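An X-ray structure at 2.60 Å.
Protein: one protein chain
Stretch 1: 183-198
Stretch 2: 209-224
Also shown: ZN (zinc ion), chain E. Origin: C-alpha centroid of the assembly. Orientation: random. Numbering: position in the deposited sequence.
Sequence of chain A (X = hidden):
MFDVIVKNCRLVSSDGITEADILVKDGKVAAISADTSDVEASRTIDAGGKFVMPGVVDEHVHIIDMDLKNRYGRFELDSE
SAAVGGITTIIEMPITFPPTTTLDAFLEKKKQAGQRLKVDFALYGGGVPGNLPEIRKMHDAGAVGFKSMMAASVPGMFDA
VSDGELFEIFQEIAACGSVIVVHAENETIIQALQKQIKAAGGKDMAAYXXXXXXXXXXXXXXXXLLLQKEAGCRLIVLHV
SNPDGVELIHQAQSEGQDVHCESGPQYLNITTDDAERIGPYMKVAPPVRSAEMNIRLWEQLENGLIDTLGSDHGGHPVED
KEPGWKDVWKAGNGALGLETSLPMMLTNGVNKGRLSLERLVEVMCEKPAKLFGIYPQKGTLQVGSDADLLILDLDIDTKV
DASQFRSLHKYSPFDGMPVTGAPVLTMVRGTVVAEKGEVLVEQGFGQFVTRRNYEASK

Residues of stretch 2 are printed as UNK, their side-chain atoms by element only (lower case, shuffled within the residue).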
# COMPACT_ATOMS: atom_id res chain seq x y z
N HIS A 183 21.74 13.67 5.63
CA HIS A 183 22.44 12.87 4.64
C HIS A 183 22.01 11.48 5.09
O HIS A 183 22.42 11.00 6.15
CB HIS A 183 23.96 13.03 4.78
CG HIS A 183 24.74 12.14 3.86
ND1 HIS A 183 25.56 12.63 2.87
CD2 HIS A 183 24.82 10.79 3.79
CE1 HIS A 183 26.11 11.62 2.22
NE2 HIS A 183 25.68 10.49 2.75
N ALA A 184 21.18 10.82 4.30
CA ALA A 184 20.71 9.51 4.73
C ALA A 184 21.37 8.28 4.15
O ALA A 184 21.08 7.88 3.02
CB ALA A 184 19.20 9.41 4.54
N GLU A 185 22.25 7.68 4.94
CA GLU A 185 22.90 6.42 4.57
C GLU A 185 23.12 5.66 5.86
O GLU A 185 23.02 6.24 6.94
CB GLU A 185 24.23 6.66 3.86
CG GLU A 185 24.06 7.17 2.45
CD GLU A 185 25.32 7.04 1.63
OE1 GLU A 185 26.18 7.95 1.70
OE2 GLU A 185 25.44 6.01 0.94
N ASN A 186 23.39 4.37 5.76
CA ASN A 186 23.61 3.60 6.97
C ASN A 186 25.12 3.43 7.17
O ASN A 186 25.78 2.64 6.50
CB ASN A 186 22.94 2.24 6.88
CG ASN A 186 22.92 1.53 8.20
OD1 ASN A 186 23.96 1.33 8.82
ND2 ASN A 186 21.73 1.17 8.67
N GLU A 187 25.66 4.21 8.11
CA GLU A 187 27.09 4.20 8.40
C GLU A 187 27.68 2.83 8.64
O GLU A 187 28.67 2.43 8.02
CB GLU A 187 27.35 5.07 9.63
CG GLU A 187 28.76 5.00 10.13
CD GLU A 187 29.27 6.35 10.58
OE1 GLU A 187 29.55 7.21 9.71
OE2 GLU A 187 29.37 6.56 11.81
N THR A 188 27.06 2.10 9.54
CA THR A 188 27.49 0.78 9.94
C THR A 188 27.49 -0.30 8.88
O THR A 188 28.35 -1.17 8.88
CB THR A 188 26.65 0.36 11.13
OG1 THR A 188 27.38 0.61 12.32
CG2 THR A 188 26.27 -1.05 11.06
N ILE A 189 26.52 -0.24 7.97
CA ILE A 189 26.43 -1.23 6.90
C ILE A 189 27.49 -0.90 5.86
O ILE A 189 28.12 -1.80 5.30
CB ILE A 189 25.04 -1.22 6.25
CG1 ILE A 189 24.05 -1.91 7.19
CG2 ILE A 189 25.08 -1.90 4.88
CD1 ILE A 189 22.60 -1.71 6.81
N ILE A 190 27.69 0.38 5.61
CA ILE A 190 28.70 0.79 4.65
C ILE A 190 30.05 0.27 5.12
O ILE A 190 30.82 -0.28 4.32
CB ILE A 190 28.75 2.31 4.51
CG1 ILE A 190 27.47 2.78 3.82
CG2 ILE A 190 29.95 2.71 3.68
CD1 ILE A 190 27.38 4.27 3.65
N GLN A 191 30.35 0.41 6.41
CA GLN A 191 31.62 -0.09 6.92
C GLN A 191 31.76 -1.58 6.70
O GLN A 191 32.80 -2.05 6.22
CB GLN A 191 31.74 0.18 8.41
CG GLN A 191 31.89 1.63 8.78
CD GLN A 191 31.94 1.83 10.29
OE1 GLN A 191 31.85 2.95 10.77
NE2 GLN A 191 32.10 0.73 11.03
N ALA A 192 30.72 -2.34 7.04
CA ALA A 192 30.76 -3.79 6.87
C ALA A 192 30.98 -4.15 5.41
O ALA A 192 31.84 -4.99 5.10
CB ALA A 192 29.48 -4.42 7.37
N LEU A 193 30.22 -3.54 4.52
CA LEU A 193 30.38 -3.83 3.11
C LEU A 193 31.77 -3.43 2.60
O LEU A 193 32.35 -4.12 1.77
CB LEU A 193 29.29 -3.12 2.31
CG LEU A 193 27.90 -3.67 2.58
CD1 LEU A 193 26.89 -2.83 1.85
CD2 LEU A 193 27.83 -5.12 2.13
N GLN A 194 32.31 -2.31 3.09
CA GLN A 194 33.64 -1.88 2.65
C GLN A 194 34.66 -2.96 2.93
O GLN A 194 35.49 -3.27 2.08
CB GLN A 194 34.07 -0.62 3.38
CG GLN A 194 33.76 0.65 2.65
CD GLN A 194 34.06 1.87 3.49
OE1 GLN A 194 33.90 2.99 3.04
NE2 GLN A 194 34.50 1.65 4.73
N LYS A 195 34.60 -3.53 4.14
CA LYS A 195 35.52 -4.58 4.53
C LYS A 195 35.36 -5.78 3.64
O LYS A 195 36.35 -6.30 3.13
CB LYS A 195 35.33 -4.97 5.99
CG LYS A 195 35.71 -3.85 6.95
CD LYS A 195 35.93 -4.32 8.39
CE LYS A 195 36.44 -3.17 9.28
NZ LYS A 195 36.87 -3.57 10.66
N GLN A 196 34.13 -6.23 3.42
CA GLN A 196 33.93 -7.40 2.58
C GLN A 196 34.49 -7.14 1.18
O GLN A 196 35.27 -7.93 0.67
CB GLN A 196 32.44 -7.76 2.46
CG GLN A 196 31.69 -7.88 3.78
CD GLN A 196 30.35 -8.60 3.64
OE1 GLN A 196 29.70 -8.53 2.58
NE2 GLN A 196 29.93 -9.28 4.70
N ILE A 197 34.10 -6.01 0.59
CA ILE A 197 34.55 -5.65 -0.76
C ILE A 197 36.05 -5.43 -0.88
O ILE A 197 36.66 -5.87 -1.86
CB ILE A 197 33.78 -4.40 -1.27
CG1 ILE A 197 32.35 -4.81 -1.63
CG2 ILE A 197 34.47 -3.81 -2.48
CD1 ILE A 197 31.44 -3.65 -1.95
N LYS A 198 36.65 -4.75 0.09
CA LYS A 198 38.09 -4.53 0.05
C LYS A 198 38.80 -5.88 0.13
O LYS A 198 39.74 -6.15 -0.62
CB LYS A 198 38.55 -3.62 1.20
CG LYS A 198 38.73 -2.17 0.77
CD LYS A 198 39.19 -1.28 1.91
CE LYS A 198 38.13 -0.25 2.27
NZ LYS A 198 38.54 0.61 3.42
N UNK A 209 30.60 1.92 -5.52
CA UNK A 209 29.14 1.94 -5.59
C UNK A 209 28.54 0.78 -4.80
O UNK A 209 27.56 0.95 -4.06
o UNK A 209 25.07 1.42 -6.77
c UNK A 209 26.23 1.11 -7.12
c UNK A 209 27.23 2.25 -7.36
o UNK A 209 26.59 -0.07 -7.30
c UNK A 209 28.69 1.88 -7.06
N UNK A 210 29.13 -0.40 -4.96
CA UNK A 210 28.62 -1.58 -4.27
C UNK A 210 28.77 -1.52 -2.77
O UNK A 210 28.03 -2.18 -2.05
c UNK A 210 29.30 -2.82 -4.79
N UNK A 211 29.74 -0.74 -2.29
CA UNK A 211 29.97 -0.63 -0.85
C UNK A 211 28.92 0.26 -0.16
O UNK A 211 28.79 0.25 1.06
c UNK A 211 31.39 -0.11 -0.56
o UNK A 211 31.56 1.25 -0.95
N UNK A 212 28.19 1.03 -0.95
CA UNK A 212 27.14 1.90 -0.43
C UNK A 212 25.93 1.73 -1.34
O UNK A 212 25.48 2.69 -1.95
c UNK A 212 27.60 3.36 -0.43
c UNK A 212 28.93 3.57 0.28
o UNK A 212 30.45 5.36 0.76
n UNK A 212 28.33 5.93 0.33
c UNK A 212 29.30 5.04 0.47
N UNK A 213 25.41 0.50 -1.44
CA UNK A 213 24.26 0.15 -2.28
C UNK A 213 22.97 0.90 -1.98
O UNK A 213 22.86 1.55 -0.94
c UNK A 213 24.61 -1.54 -0.68
c UNK A 213 24.12 -1.36 -2.06
c UNK A 213 25.83 -0.65 -0.63
N UNK A 214 22.00 0.80 -2.89
CA UNK A 214 20.75 1.51 -2.69
C UNK A 214 19.97 1.00 -1.48
O UNK A 214 19.34 1.79 -0.77
c UNK A 214 19.17 0.11 -4.03
c UNK A 214 19.80 1.44 -3.93
c UNK A 214 20.56 1.76 -5.18
N UNK A 215 20.03 -0.31 -1.22
CA UNK A 215 19.26 -0.84 -0.11
C UNK A 215 19.61 -0.17 1.21
O UNK A 215 18.74 0.00 2.07
c UNK A 215 20.29 -2.89 2.22
c UNK A 215 19.37 -2.36 -0.06
c UNK A 215 20.45 -2.88 0.83
c UNK A 215 21.27 -3.41 3.05
c UNK A 215 22.45 -3.93 2.50
c UNK A 215 22.62 -3.92 1.12
c UNK A 215 21.62 -3.39 0.29
N UNK A 216 20.87 0.22 1.39
CA UNK A 216 21.22 0.88 2.64
C UNK A 216 20.84 2.36 2.59
O UNK A 216 20.45 2.94 3.61
c UNK A 216 23.99 2.69 2.22
c UNK A 216 23.75 1.21 2.06
o UNK A 216 23.96 3.23 3.34
n UNK A 216 24.25 3.38 1.11
c UNK A 216 22.70 0.68 3.01
N UNK A 217 20.92 2.97 1.41
CA UNK A 217 20.54 4.38 1.31
C UNK A 217 19.05 4.46 1.60
O UNK A 217 18.58 5.32 2.34
o UNK A 217 20.52 8.09 -1.89
o UNK A 217 20.64 6.06 -2.64
c UNK A 217 20.79 4.92 -0.10
c UNK A 217 20.49 6.86 -1.70
c UNK A 217 20.24 6.33 -0.31
N UNK A 218 18.31 3.53 1.01
CA UNK A 218 16.87 3.53 1.20
C UNK A 218 16.44 3.16 2.61
O UNK A 218 15.40 3.60 3.07
c UNK A 218 16.24 2.62 0.15
c UNK A 218 16.32 3.22 -1.25
o UNK A 218 16.10 2.53 -2.24
n UNK A 218 16.64 4.51 -1.33
N UNK A 219 17.24 2.36 3.30
CA UNK A 219 16.89 2.01 4.67
C UNK A 219 16.99 3.28 5.52
O UNK A 219 16.12 3.55 6.35
c UNK A 219 17.60 0.49 6.63
o UNK A 219 19.22 2.02 7.49
c UNK A 219 17.85 0.94 5.19
c UNK A 219 18.09 1.50 7.67
o UNK A 219 17.37 1.76 8.67
N UNK A 220 18.04 4.06 5.29
CA UNK A 220 18.23 5.29 6.05
C UNK A 220 17.09 6.26 5.77
O UNK A 220 16.60 6.96 6.67
c UNK A 220 19.56 5.92 5.70
N UNK A 221 16.65 6.31 4.52
CA UNK A 221 15.56 7.21 4.18
C UNK A 221 14.32 6.77 4.96
O UNK A 221 13.62 7.58 5.58
c UNK A 221 14.00 7.87 2.35
c UNK A 221 15.30 7.19 2.66
c UNK A 221 16.41 7.78 0.41
c UNK A 221 16.46 7.90 1.94
N UNK A 222 14.07 5.46 4.94
CA UNK A 222 12.93 4.87 5.63
C UNK A 222 12.96 5.21 7.12
O UNK A 222 11.94 5.55 7.72
o UNK A 222 10.30 0.95 4.84
c UNK A 222 11.71 2.63 5.84
n UNK A 222 11.73 2.04 3.48
c UNK A 222 12.97 3.37 5.46
c UNK A 222 11.18 1.80 4.67
N UNK A 223 14.15 5.12 7.71
CA UNK A 223 14.35 5.41 9.12
C UNK A 223 14.10 6.89 9.45
O UNK A 223 13.42 7.21 10.43
n UNK A 223 20.27 4.01 9.21
c UNK A 223 15.91 4.55 10.93
c UNK A 223 19.50 4.39 10.22
n UNK A 223 20.00 5.17 11.18
n UNK A 223 18.23 4.02 10.28
c UNK A 223 15.78 5.05 9.51
c UNK A 223 17.34 4.43 11.36
N UNK A 224 14.65 7.79 8.64
CA UNK A 224 14.46 9.21 8.86
C UNK A 224 12.98 9.51 8.78
O UNK A 224 12.44 10.26 9.59
c UNK A 224 15.20 10.01 7.82
ZN ZN E . 25.99 14.42 1.96
O HOH W 1 19.90 9.31 0.42
O HOH W 2 22.96 5.20 10.12
O HOH W 3 32.62 3.48 0.72

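Position 209 carries three carbons in a chain, the third bearing two oxygens, and points away from stretch 1: Glu209. Position 210 has one carbon, 3.7 Å from Ile197 CD1, and is Ala210. At 211 a carbon followed by an oxygen identifies Ser211; its backbone O lies 3.6 Å from Leu193 CB, and its N 3.4 Å from Ile197 CD1.

Position 212 has three carbons, the last carrying one oxygen and one nitrogen. The nitrogen donates to Glu185 OE2 at 3.0 Å, as an amide can, so this is Gln212. Its OE1 shares water 3 with Ser211 OG and Gln194 OE1. At 213 three carbons close a ring onto the backbone N, giving Pro213, whose CD packs 3.5 Å from Leu193 CD1.

Position 214, one carbon carrying two others, is Val214 and has no contact. Position 215 bears one carbon and a six-carbon ring without a hydroxyl, hence Phe215; its CZ sits 4.1 Å from Ile189 CG2.

Position 216 again has three carbons ending in one oxygen and one nitrogen. The oxygen accepts from Asn186 N at 2.7 Å, while the nitrogen donates to Glu185 OE2 at 2.9 Å, using both ends of an amide: Gln216. At 217 three carbons end in two oxygens, one of which receives a hydrogen bond from water 1, itself bound to Ala184 O; this is Glu217. Position 218, two carbons with an oxygen and a nitrogen on the second, is Asn218, remote from stretch 1.

Position 219 has three carbons and two terminal oxygens, one accepting from Asn186 ND2 at 2.9 Å: Glu219. The single carbon at 220, 3.7 Å from Ala184 CB, marks Ala220. Four carbons forked at the first, one arm two carbons long, make 221 Ile221, with CG1 4.1 Å from Ala184 CB. Position 222, three carbons ending in oxygen and nitrogen, is Gln222 and lies out of reach.

At 223 three carbons lead to a nitrogen and a carbon with two more nitrogens: Arg223. Its NH2 forms a salt bridge with Glu219 OE1 at 2.8 Å. The lone carbon at 224 is Ala224.

The two main helices run nearly antiparallel, at 167°, with axes 10.0 Å apart. Ile189, Leu193 and Ile197 supply an apolar surface, while the polar bonds gather around Glu185 and Asn186. Glu185 OE1 accepts from His183 NE2, and His183 ND1 binds zinc at 2.0 Å, so the Gln212 and Gln216 amides hold a carboxylate that also supports a metal ligand.

Stretch 2 209-224: EASQPVFQENEAIQRA
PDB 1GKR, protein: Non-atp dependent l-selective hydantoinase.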